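Local coordinates for flavin-containing monooxygenase (Allium sativum, PDB 6WPU), which probably oxygenates the sulfur of S-allyl-L-cysteine with the help of its bound flavin, FAD, in the garlic pathway to flavour compounds, at residues V25-A30 / L35-E40; T48-R53 / F134-E139; S55-T60 / Y126-G131. One frame throughout, in Å; residues are numbered along the deposited sequence.

Contact 1. Residues V25-A30 / L35-E40. With FAD (flavin-adenine dinucleotide), chain B.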
# COMPACT_ATOMS: atom_id res chain seq x y z
N VAL A 25 -1.58 -17.56 16.72
CA VAL A 25 -1.89 -16.26 16.13
C VAL A 25 -2.44 -16.43 14.71
O VAL A 25 -1.87 -17.17 13.90
CB VAL A 25 -0.65 -15.35 16.09
CG1 VAL A 25 -1.04 -13.93 15.61
CG2 VAL A 25 0.01 -15.33 17.47
N ALA A 26 -3.52 -15.73 14.41
CA ALA A 26 -4.04 -15.71 13.05
C ALA A 26 -3.40 -14.57 12.27
O ALA A 26 -3.21 -13.47 12.79
CB ALA A 26 -5.56 -15.56 13.03
N ILE A 27 -3.07 -14.85 11.01
CA ILE A 27 -2.61 -13.84 10.06
C ILE A 27 -3.62 -13.74 8.94
O ILE A 27 -3.91 -14.74 8.27
CB ILE A 27 -1.21 -14.16 9.52
CG1 ILE A 27 -0.22 -14.19 10.68
CG2 ILE A 27 -0.79 -13.13 8.46
CD1 ILE A 27 0.98 -14.94 10.35
N ILE A 28 -4.18 -12.56 8.75
CA ILE A 28 -5.19 -12.34 7.73
C ILE A 28 -4.51 -11.66 6.56
O ILE A 28 -4.23 -10.46 6.60
CB ILE A 28 -6.36 -11.51 8.27
CG1 ILE A 28 -6.95 -12.20 9.50
CG2 ILE A 28 -7.44 -11.32 7.19
CD1 ILE A 28 -8.02 -11.40 10.14
N GLY A 29 -4.22 -12.45 5.52
CA GLY A 29 -3.67 -12.00 4.25
C GLY A 29 -2.25 -12.53 4.08
O GLY A 29 -1.49 -12.62 5.05
N ALA A 30 -1.90 -12.92 2.85
CA ALA A 30 -0.55 -13.37 2.54
C ALA A 30 0.05 -12.56 1.39
O ALA A 30 0.69 -13.11 0.48
CB ALA A 30 -0.53 -14.86 2.21
N LEU A 35 3.22 -12.25 4.70
CA LEU A 35 4.37 -13.13 4.56
C LEU A 35 5.42 -12.84 5.62
O LEU A 35 5.92 -13.75 6.28
CB LEU A 35 4.99 -13.01 3.17
CG LEU A 35 4.11 -13.54 2.04
CD1 LEU A 35 4.66 -13.09 0.70
CD2 LEU A 35 4.03 -15.05 2.12
N VAL A 36 5.80 -11.57 5.78
CA VAL A 36 6.87 -11.30 6.73
C VAL A 36 6.35 -11.44 8.17
O VAL A 36 7.09 -11.86 9.07
CB VAL A 36 7.53 -9.93 6.45
CG1 VAL A 36 6.65 -8.74 6.88
CG2 VAL A 36 8.92 -9.87 7.10
N THR A 37 5.06 -11.16 8.39
CA THR A 37 4.48 -11.35 9.71
C THR A 37 4.54 -12.82 10.11
O THR A 37 4.87 -13.15 11.26
CB THR A 37 3.03 -10.83 9.75
OG1 THR A 37 3.02 -9.42 9.55
CG2 THR A 37 2.38 -11.12 11.11
N ALA A 38 4.23 -13.72 9.17
CA ALA A 38 4.32 -15.15 9.45
C ALA A 38 5.74 -15.54 9.84
O ALA A 38 5.94 -16.31 10.79
CB ALA A 38 3.87 -15.95 8.23
N ARG A 39 6.74 -15.01 9.13
CA ARG A 39 8.12 -15.32 9.45
C ARG A 39 8.49 -14.82 10.84
O ARG A 39 9.05 -15.56 11.66
CB ARG A 39 9.06 -14.72 8.40
CG ARG A 39 10.53 -14.99 8.67
CD ARG A 39 11.40 -14.21 7.69
NE ARG A 39 11.56 -12.83 8.12
CZ ARG A 39 12.40 -11.95 7.56
NH1 ARG A 39 13.15 -12.30 6.52
NH2 ARG A 39 12.48 -10.72 8.05
N GLU A 40 8.13 -13.56 11.15
CA GLU A 40 8.56 -12.97 12.42
C GLU A 40 7.86 -13.61 13.61
O GLU A 40 8.46 -13.74 14.67
CB GLU A 40 8.32 -11.46 12.39
CG GLU A 40 9.19 -10.73 11.36
CD GLU A 40 10.69 -10.92 11.60
OE1 GLU A 40 11.12 -10.77 12.77
OE2 GLU A 40 11.43 -11.24 10.65
PA FAD B . -1.52 -6.49 -0.23
O1A FAD B . -0.43 -6.63 -1.29
O2A FAD B . -2.80 -5.90 -0.56
O5B FAD B . -1.95 -7.83 0.33
C5B FAD B . -3.07 -8.10 1.17
C4B FAD B . -3.48 -9.59 1.07
O4B FAD B . -4.50 -9.96 1.95
C3B FAD B . -3.93 -9.98 -0.32
O3B FAD B . -3.24 -11.10 -0.77
C2B FAD B . -5.38 -10.29 -0.17
O2B FAD B . -5.82 -11.26 -1.05
C1B FAD B . -5.42 -10.76 1.25
N9A FAD B . -6.71 -10.60 1.89
C8A FAD B . -7.48 -9.44 1.88
N7A FAD B . -8.61 -9.64 2.56
C5A FAD B . -8.65 -10.96 3.02
C6A FAD B . -9.56 -11.72 3.75
N6A FAD B . -10.80 -11.15 4.22
N1A FAD B . -9.28 -12.99 4.06
C2A FAD B . -8.12 -13.58 3.64
N3A FAD B . -7.21 -12.89 2.93
C4A FAD B . -7.44 -11.59 2.60
N1 FAD B . 5.73 -0.62 -2.68
C2 FAD B . 7.13 -0.76 -3.02
O2 FAD B . 8.01 -1.20 -2.10
N3 FAD B . 7.60 -0.35 -4.25
C4 FAD B . 6.73 0.12 -5.21
O4 FAD B . 7.16 0.52 -6.43
C4X FAD B . 5.27 0.06 -4.99
N5 FAD B . 4.39 0.31 -6.04
C5X FAD B . 3.02 0.21 -5.83
C6 FAD B . 2.14 0.48 -6.88
C7 FAD B . 0.77 0.36 -6.67
C7M FAD B . -0.17 0.66 -7.80
C8 FAD B . 0.28 -0.01 -5.42
C8M FAD B . -1.19 -0.13 -5.15
C9 FAD B . 1.16 -0.27 -4.36
C9A FAD B . 2.52 -0.16 -4.56
N10 FAD B . 3.43 -0.45 -3.48
C10 FAD B . 4.81 -0.35 -3.69
C1' FAD B . 2.90 -0.80 -2.15
C2' FAD B . 2.39 -2.20 -1.89
O2' FAD B . 1.13 -2.11 -1.37
C3' FAD B . 3.31 -2.77 -0.83
O3' FAD B . 4.48 -2.99 -1.52
C4' FAD B . 2.86 -4.08 -0.20
O4' FAD B . 2.52 -4.94 -1.23
C5' FAD B . 1.73 -4.00 0.83
O5' FAD B . 1.31 -5.33 0.93
P FAD B . 0.19 -5.97 1.85
O1P FAD B . 0.55 -7.44 2.27
O2P FAD B . -0.05 -4.89 2.99
O3P FAD B . -1.18 -5.67 0.99
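I27 of the strand meets T37 and A38 of the helix with no flat side chain between them, and the flat groups lie at the margins. On the FAD side, the I28 branch methyl CG2 stands over one face of the adenine, 4.0 Å above N1A. At the far end, R39 grips one oxygen of its neighbour, E40 OE2, side-on through NE and NH2, the oxygen tilted about 20° from the guanidinium plane; R39 NH2 is 2.9 Å from E40 OE2. D102 pairs with R39 NH1 and E348 shares NH2, while F134 offers its ring in a cation-pi contact.

The join itself is aliphatic. I27 keeps CG1 beside its backbone N (chi1 -62°), and the nearly extended chain beyond carries CD1 onto the helix backbone, where it lies 3.5 Å from A38 CA, a close approach for two carbons. Alanine suits a place approached this closely. The side chains of I27 and T37 run antiparallel alongside one another, T37 CG2 lying 4.0 Å from I27 CG1, while T37 OG1 bonds back to A33 O in its own helix. Nearer the cofactor, L35 CG packs against A30 O at 3.8 Å. G29 CA comes within 3.2 Å of the ribose O4B of FAD; a CB would collide with that oxygen, and the backbone angles here call for glycine. G29 fits the first glycine of a Rossmann-type GxGxxG sequence.

Strand 24-28 and helix 32-43 are thus the first two elements of a beta-alpha-beta unit completed by strand 47-52. The strand lies between 47-52 and 175-178 in the parallel sheet; T37 also touches V177, and helix 343-358 packs beside T37 and E40.

Contact 2. Residues T48-R53 / F134-E139. With FAD (flavin-adenine dinucleotide), chain B; SO4 (sulfate ion), chain G.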
# COMPACT_ATOMS: atom_id res chain seq x y z
N THR A 48 1.01 -20.22 14.12
CA THR A 48 0.19 -19.32 13.31
C THR A 48 -0.72 -20.14 12.41
O THR A 48 -0.42 -21.28 12.07
CB THR A 48 1.01 -18.38 12.41
OG1 THR A 48 1.75 -19.17 11.46
CG2 THR A 48 1.98 -17.52 13.20
N THR A 49 -1.83 -19.51 12.02
CA THR A 49 -2.64 -19.93 10.89
C THR A 49 -2.74 -18.73 9.95
O THR A 49 -3.17 -17.64 10.37
CB THR A 49 -4.03 -20.41 11.32
OG1 THR A 49 -3.91 -21.51 12.23
CG2 THR A 49 -4.86 -20.82 10.11
N ILE A 50 -2.35 -18.92 8.70
CA ILE A 50 -2.34 -17.84 7.71
C ILE A 50 -3.52 -18.06 6.77
O ILE A 50 -3.64 -19.12 6.15
CB ILE A 50 -1.02 -17.81 6.93
CG1 ILE A 50 0.18 -17.91 7.89
CG2 ILE A 50 -0.97 -16.58 6.05
CD1 ILE A 50 1.45 -18.41 7.23
N PHE A 51 -4.37 -17.05 6.64
CA PHE A 51 -5.53 -17.11 5.75
C PHE A 51 -5.26 -16.23 4.55
O PHE A 51 -4.93 -15.05 4.71
CB PHE A 51 -6.81 -16.65 6.46
CG PHE A 51 -7.15 -17.45 7.68
CD1 PHE A 51 -7.96 -18.59 7.57
CD2 PHE A 51 -6.65 -17.09 8.92
CE1 PHE A 51 -8.27 -19.35 8.70
CE2 PHE A 51 -6.95 -17.83 10.06
CZ PHE A 51 -7.77 -18.97 9.95
N GLU A 52 -5.40 -16.79 3.35
CA GLU A 52 -5.27 -16.02 2.12
C GLU A 52 -6.48 -16.28 1.23
O GLU A 52 -6.77 -17.43 0.89
CB GLU A 52 -3.98 -16.36 1.37
CG GLU A 52 -3.89 -15.78 -0.04
CD GLU A 52 -4.13 -14.27 -0.09
OE1 GLU A 52 -5.01 -13.83 -0.88
OE2 GLU A 52 -3.45 -13.51 0.64
N ARG A 53 -7.18 -15.20 0.87
CA ARG A 53 -8.38 -15.32 0.05
C ARG A 53 -8.07 -15.81 -1.36
O ARG A 53 -8.83 -16.61 -1.92
CB ARG A 53 -9.08 -13.96 0.03
CG ARG A 53 -9.90 -13.70 -1.19
CD ARG A 53 -9.64 -12.30 -1.70
NE ARG A 53 -8.32 -12.18 -2.32
CZ ARG A 53 -8.02 -12.56 -3.57
NH1 ARG A 53 -6.79 -12.40 -4.03
NH2 ARG A 53 -8.95 -13.12 -4.33
N PHE A 134 11.94 -18.75 3.72
CA PHE A 134 11.63 -18.73 5.14
C PHE A 134 10.48 -19.65 5.50
O PHE A 134 9.90 -19.53 6.59
CB PHE A 134 11.39 -17.28 5.57
CG PHE A 134 12.60 -16.39 5.32
CD1 PHE A 134 13.75 -16.55 6.08
CD2 PHE A 134 12.60 -15.45 4.31
CE1 PHE A 134 14.87 -15.76 5.85
CE2 PHE A 134 13.71 -14.66 4.07
CZ PHE A 134 14.85 -14.81 4.84
N GLY A 135 10.16 -20.61 4.62
CA GLY A 135 9.19 -21.65 4.92
C GLY A 135 7.79 -21.17 5.19
O GLY A 135 7.02 -21.87 5.85
N VAL A 136 7.44 -19.98 4.70
CA VAL A 136 6.11 -19.41 4.96
C VAL A 136 5.09 -19.89 3.94
O VAL A 136 3.96 -20.24 4.31
CB VAL A 136 6.19 -17.87 4.98
CG1 VAL A 136 4.79 -17.28 5.01
CG2 VAL A 136 7.00 -17.39 6.16
N SER A 137 5.45 -19.91 2.65
CA SER A 137 4.48 -20.19 1.58
C SER A 137 3.76 -21.51 1.81
O SER A 137 2.53 -21.60 1.66
CB SER A 137 5.20 -20.24 0.23
OG SER A 137 5.68 -18.98 -0.16
N ARG A 138 4.51 -22.55 2.16
CA ARG A 138 3.93 -23.88 2.28
C ARG A 138 2.88 -23.97 3.39
O ARG A 138 2.11 -24.93 3.42
CB ARG A 138 5.04 -24.89 2.54
CG ARG A 138 5.65 -24.70 3.91
CD ARG A 138 6.91 -25.50 4.15
NE ARG A 138 7.55 -25.00 5.37
CZ ARG A 138 8.54 -25.61 6.01
NH1 ARG A 138 9.01 -26.77 5.56
NH2 ARG A 138 9.05 -25.07 7.10
N GLU A 139 2.83 -22.99 4.29
CA GLU A 139 1.88 -23.02 5.40
C GLU A 139 0.65 -22.16 5.16
O GLU A 139 -0.28 -22.18 5.98
CB GLU A 139 2.58 -22.59 6.69
CG GLU A 139 3.86 -23.41 6.95
CD GLU A 139 4.50 -23.12 8.30
OE1 GLU A 139 3.92 -22.34 9.09
OE2 GLU A 139 5.59 -23.67 8.56
PA FAD B . -1.52 -6.49 -0.23
O1A FAD B . -0.43 -6.63 -1.29
O2A FAD B . -2.80 -5.90 -0.56
O5B FAD B . -1.95 -7.83 0.33
C5B FAD B . -3.07 -8.10 1.17
C4B FAD B . -3.48 -9.59 1.07
O4B FAD B . -4.50 -9.96 1.95
C3B FAD B . -3.93 -9.98 -0.32
O3B FAD B . -3.24 -11.10 -0.77
C2B FAD B . -5.38 -10.29 -0.17
O2B FAD B . -5.82 -11.26 -1.05
C1B FAD B . -5.42 -10.76 1.25
N9A FAD B . -6.71 -10.60 1.89
C8A FAD B . -7.48 -9.44 1.88
N7A FAD B . -8.61 -9.64 2.56
C5A FAD B . -8.65 -10.96 3.02
C6A FAD B . -9.56 -11.72 3.75
N6A FAD B . -10.80 -11.15 4.22
N1A FAD B . -9.28 -12.99 4.06
C2A FAD B . -8.12 -13.58 3.64
N3A FAD B . -7.21 -12.89 2.93
C4A FAD B . -7.44 -11.59 2.60
N1 FAD B . 5.73 -0.62 -2.68
C2 FAD B . 7.13 -0.76 -3.02
O2 FAD B . 8.01 -1.20 -2.10
N3 FAD B . 7.60 -0.35 -4.25
C4 FAD B . 6.73 0.12 -5.21
O4 FAD B . 7.16 0.52 -6.43
C4X FAD B . 5.27 0.06 -4.99
N5 FAD B . 4.39 0.31 -6.04
C5X FAD B . 3.02 0.21 -5.83
C6 FAD B . 2.14 0.48 -6.88
C7 FAD B . 0.77 0.36 -6.67
C7M FAD B . -0.17 0.66 -7.80
C8 FAD B . 0.28 -0.01 -5.42
C8M FAD B . -1.19 -0.13 -5.15
C9 FAD B . 1.16 -0.27 -4.36
C9A FAD B . 2.52 -0.16 -4.56
N10 FAD B . 3.43 -0.45 -3.48
C10 FAD B . 4.81 -0.35 -3.69
C1' FAD B . 2.90 -0.80 -2.15
C2' FAD B . 2.39 -2.20 -1.89
O2' FAD B . 1.13 -2.11 -1.37
C3' FAD B . 3.31 -2.77 -0.83
O3' FAD B . 4.48 -2.99 -1.52
C4' FAD B . 2.86 -4.08 -0.20
O4' FAD B . 2.52 -4.94 -1.23
C5' FAD B . 1.73 -4.00 0.83
O5' FAD B . 1.31 -5.33 0.93
P FAD B . 0.19 -5.97 1.85
O1P FAD B . 0.55 -7.44 2.27
O2P FAD B . -0.05 -4.89 2.99
O3P FAD B . -1.18 -5.67 0.99
S SO4 G . -7.17 -15.28 -7.19
O1 SO4 G . -7.40 -14.89 -8.58
O2 SO4 G . -7.78 -14.29 -6.29
O3 SO4 G . -5.73 -15.34 -6.92
O4 SO4 G . -7.76 -16.59 -6.96
O HOH W 1 1.62 -21.43 10.11
O HOH W 2 -1.14 -21.29 8.16
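I50 on strand 47-52 faces V136 and E139 of the turn after helix 120-133, with I50 CA 7.1 Å from E139 CA and the turn closed as 3-10 helix by the bond from E139 N to V136 O. I50 and V136 cross at about a right angle, I50 CD1 lying 4.2 Å from V136 CG1. That same CD1 also rests near the base of the E139 side chain, so a branched aliphatic residue suits a position that meets both. Polar atoms at this border are linked through water. One water donates to T48 O and E139 OE1 and also bonds T48 OG1; a second accepts from I50 N and donates to E139 O. In the turn, R138 NE bonds G135 O at 3.2 Å, and at G135 phi is positive (63°), a conformation glycine adopts easily.

At the other end of the strand, acid and base hold the adenosine ribose of FAD. E52 CG is anti to the backbone N, and a bend at chi2 (53°) brings the carboxylate up to the ribose diol, where OE1 accepts from FAD O2B at 2.7 Å and OE2 from FAD O3B at 2.8 Å. E52 OE2 also takes the amide of A30, and OE1 that of G54, so the carboxylate ties both loops to the cofactor. With an alanine at E52, both ribose hydroxyls and the two amides would probably lose this acceptor. R53 NE gives a fairly straight bond (164°) to FAD O2B, 3.0 Å away, and its NH2 lies 2.6 Å from O2 of a sulfate probably drawn from the crystallisation liquor; both acceptors sit at the guanidinium edge, in plane. An acidic residue at the end of the second strand, gripping the ribose diol, is a characteristic feature of Rossmann-type FAD-binding folds.

Contact 3. Residues S55-T60 / Y126-G131. With FAD (flavin-adenine dinucleotide), chain B; SO4 (sulfate ion), chain G.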
# COMPACT_ATOMS: atom_id res chain seq x y z
N SER A 55 -5.53 -17.52 -4.57
CA SER A 55 -4.96 -18.83 -4.83
C SER A 55 -3.44 -18.84 -4.81
O SER A 55 -2.84 -19.92 -4.82
CB SER A 55 -5.46 -19.37 -6.17
OG SER A 55 -5.15 -18.44 -7.20
N SER A 56 -2.80 -17.67 -4.75
CA SER A 56 -1.34 -17.58 -4.62
C SER A 56 -1.00 -16.49 -3.63
O SER A 56 -1.83 -15.65 -3.28
CB SER A 56 -0.66 -17.29 -5.96
OG SER A 56 -1.24 -18.07 -6.99
N ILE A 57 0.26 -16.49 -3.17
CA ILE A 57 0.75 -15.42 -2.31
C ILE A 57 1.20 -14.23 -3.16
O ILE A 57 1.52 -14.35 -4.34
CB ILE A 57 1.89 -15.93 -1.39
CG1 ILE A 57 3.07 -16.45 -2.21
CG2 ILE A 57 1.41 -17.05 -0.47
CD1 ILE A 57 4.18 -15.43 -2.41
N GLY A 58 1.25 -13.06 -2.53
CA GLY A 58 1.86 -11.91 -3.18
C GLY A 58 0.98 -10.68 -3.15
O GLY A 58 1.47 -9.56 -3.30
N GLY A 59 -0.32 -10.89 -2.96
CA GLY A 59 -1.24 -9.78 -2.83
C GLY A 59 -1.23 -8.88 -4.06
O GLY A 59 -1.38 -9.32 -5.21
N THR A 60 -1.05 -7.59 -3.79
CA THR A 60 -1.07 -6.57 -4.84
C THR A 60 -0.11 -6.91 -5.98
O THR A 60 -0.41 -6.62 -7.15
CB THR A 60 -0.70 -5.21 -4.23
OG1 THR A 60 -1.83 -4.71 -3.52
CG2 THR A 60 -0.29 -4.22 -5.32
N TYR A 126 10.40 -12.05 -6.20
CA TYR A 126 11.11 -11.83 -4.95
C TYR A 126 10.28 -12.30 -3.76
O TYR A 126 10.79 -13.01 -2.88
CB TYR A 126 11.47 -10.35 -4.84
CG TYR A 126 12.00 -9.90 -3.50
CD1 TYR A 126 13.33 -10.12 -3.14
CD2 TYR A 126 11.19 -9.23 -2.60
CE1 TYR A 126 13.82 -9.70 -1.91
CE2 TYR A 126 11.67 -8.80 -1.38
CZ TYR A 126 12.98 -9.04 -1.04
OH TYR A 126 13.44 -8.62 0.18
N LEU A 127 8.99 -11.94 -3.72
CA LEU A 127 8.14 -12.38 -2.61
C LEU A 127 7.98 -13.90 -2.61
O LEU A 127 7.91 -14.52 -1.54
CB LEU A 127 6.78 -11.70 -2.68
CG LEU A 127 6.78 -10.18 -2.54
CD1 LEU A 127 5.35 -9.63 -2.69
CD2 LEU A 127 7.39 -9.78 -1.21
N GLU A 128 7.92 -14.52 -3.80
CA GLU A 128 7.81 -15.97 -3.85
C GLU A 128 9.08 -16.64 -3.36
O GLU A 128 9.02 -17.63 -2.62
CB GLU A 128 7.46 -16.42 -5.27
CG GLU A 128 6.02 -16.07 -5.68
CD GLU A 128 5.77 -16.20 -7.18
OE1 GLU A 128 6.75 -16.44 -7.93
OE2 GLU A 128 4.60 -16.04 -7.61
N ARG A 129 10.25 -16.11 -3.75
CA ARG A 129 11.51 -16.62 -3.22
C ARG A 129 11.56 -16.45 -1.71
O ARG A 129 11.97 -17.37 -0.98
CB ARG A 129 12.70 -15.91 -3.88
CG ARG A 129 12.91 -16.21 -5.36
CD ARG A 129 14.31 -15.76 -5.85
NE ARG A 129 14.38 -14.33 -6.14
CZ ARG A 129 15.14 -13.45 -5.49
NH1 ARG A 129 15.12 -12.16 -5.86
NH2 ARG A 129 15.92 -13.83 -4.49
N PHE A 130 11.14 -15.28 -1.21
CA PHE A 130 11.03 -15.05 0.22
C PHE A 130 10.16 -16.11 0.87
O PHE A 130 10.57 -16.75 1.84
CB PHE A 130 10.45 -13.65 0.47
CG PHE A 130 10.25 -13.32 1.93
CD1 PHE A 130 9.13 -13.77 2.62
CD2 PHE A 130 11.19 -12.55 2.61
CE1 PHE A 130 8.95 -13.47 3.96
CE2 PHE A 130 11.02 -12.25 3.96
CZ PHE A 130 9.89 -12.71 4.64
N GLY A 131 8.93 -16.30 0.36
CA GLY A 131 8.02 -17.27 0.95
C GLY A 131 8.59 -18.68 1.00
O GLY A 131 8.30 -19.44 1.93
PA FAD B . -1.52 -6.49 -0.23
O1A FAD B . -0.43 -6.63 -1.29
O2A FAD B . -2.80 -5.90 -0.56
O5B FAD B . -1.95 -7.83 0.33
C5B FAD B . -3.07 -8.10 1.17
C4B FAD B . -3.48 -9.59 1.07
O4B FAD B . -4.50 -9.96 1.95
C3B FAD B . -3.93 -9.98 -0.32
O3B FAD B . -3.24 -11.10 -0.77
C2B FAD B . -5.38 -10.29 -0.17
O2B FAD B . -5.82 -11.26 -1.05
C1B FAD B . -5.42 -10.76 1.25
N9A FAD B . -6.71 -10.60 1.89
C8A FAD B . -7.48 -9.44 1.88
N7A FAD B . -8.61 -9.64 2.56
C5A FAD B . -8.65 -10.96 3.02
C6A FAD B . -9.56 -11.72 3.75
N6A FAD B . -10.80 -11.15 4.22
N1A FAD B . -9.28 -12.99 4.06
C2A FAD B . -8.12 -13.58 3.64
N3A FAD B . -7.21 -12.89 2.93
C4A FAD B . -7.44 -11.59 2.60
N1 FAD B . 5.73 -0.62 -2.68
C2 FAD B . 7.13 -0.76 -3.02
O2 FAD B . 8.01 -1.20 -2.10
N3 FAD B . 7.60 -0.35 -4.25
C4 FAD B . 6.73 0.12 -5.21
O4 FAD B . 7.16 0.52 -6.43
C4X FAD B . 5.27 0.06 -4.99
N5 FAD B . 4.39 0.31 -6.04
C5X FAD B . 3.02 0.21 -5.83
C6 FAD B . 2.14 0.48 -6.88
C7 FAD B . 0.77 0.36 -6.67
C7M FAD B . -0.17 0.66 -7.80
C8 FAD B . 0.28 -0.01 -5.42
C8M FAD B . -1.19 -0.13 -5.15
C9 FAD B . 1.16 -0.27 -4.36
C9A FAD B . 2.52 -0.16 -4.56
N10 FAD B . 3.43 -0.45 -3.48
C10 FAD B . 4.81 -0.35 -3.69
C1' FAD B . 2.90 -0.80 -2.15
C2' FAD B . 2.39 -2.20 -1.89
O2' FAD B . 1.13 -2.11 -1.37
C3' FAD B . 3.31 -2.77 -0.83
O3' FAD B . 4.48 -2.99 -1.52
C4' FAD B . 2.86 -4.08 -0.20
O4' FAD B . 2.52 -4.94 -1.23
C5' FAD B . 1.73 -4.00 0.83
O5' FAD B . 1.31 -5.33 0.93
P FAD B . 0.19 -5.97 1.85
O1P FAD B . 0.55 -7.44 2.27
O2P FAD B . -0.05 -4.89 2.99
O3P FAD B . -1.18 -5.67 0.99
S SO4 G . -7.17 -15.28 -7.19
O1 SO4 G . -7.40 -14.89 -8.58
O2 SO4 G . -7.78 -14.29 -6.29
O3 SO4 G . -5.73 -15.34 -6.92
O4 SO4 G . -7.76 -16.59 -6.96
O HOH W 3 2.32 -15.85 -6.41
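I57 reaches from the loop toward helix 120-133 and crosses E128 obliquely, its CD1 lying 3.8 Å from E128 CG. Two torsions set this approach: chi1 (60°) tucks CG1 back over the residue's own main chain, and chi2 (96°), well off the staggered positions, turns the terminal methyl. Together they also bring CD1 against L127 O, at 3.9 Å. It is the aliphatic part of E128 that meets I57: the chain runs on extended, and the carboxylate reaches a water that donates to E128 OE2 and to I57 O.

L127, by contrast, comes end-on to the backbone. Its CD1 lies 3.9 Å from G58 O, beside a residue with a phi of 130°, where a side chain would be jammed against the preceding carbonyl oxygen. The loop then turns to the cofactor: T60 N donates to FAD O1A at 2.7 Å, nearly straight, and G59 has no CB to collide with that oxygen. At the loop's outer end, S55 N bonds sulfate O3, 3.2 Å away.

The loop follows strand 47-52 and lies against helices 32-43 and 120-133. I57 also touches L35 of helix 32-43, and G58 pairs with A30 through the backbone. From helix 120-133, L127 leans on A32 of helix 32-43 and on F344 of helix 343-358.

Overall arrangement
Contact 1 is the buried heart of the group, contact 2 runs from core to surface at E139 and R53, and contact 3 is only partly buried. Contacts 1 and 2 meet in one sheet, where strands 24-28 and 47-52 are neighbours; contact 3 adds helix 120-133, whose G131 O bonds S137 N of contact 2, and its loop reaches A30 of contact 1. Chemistry follows place: aliphatic side chains join strand to helix in contact 1, whereas waters bridge polar atoms of contact 2 and a single water does so in contact 3. FAD unites all three, which respectively face its adenine and ribose, its ribose hydroxyls, and its diphosphate.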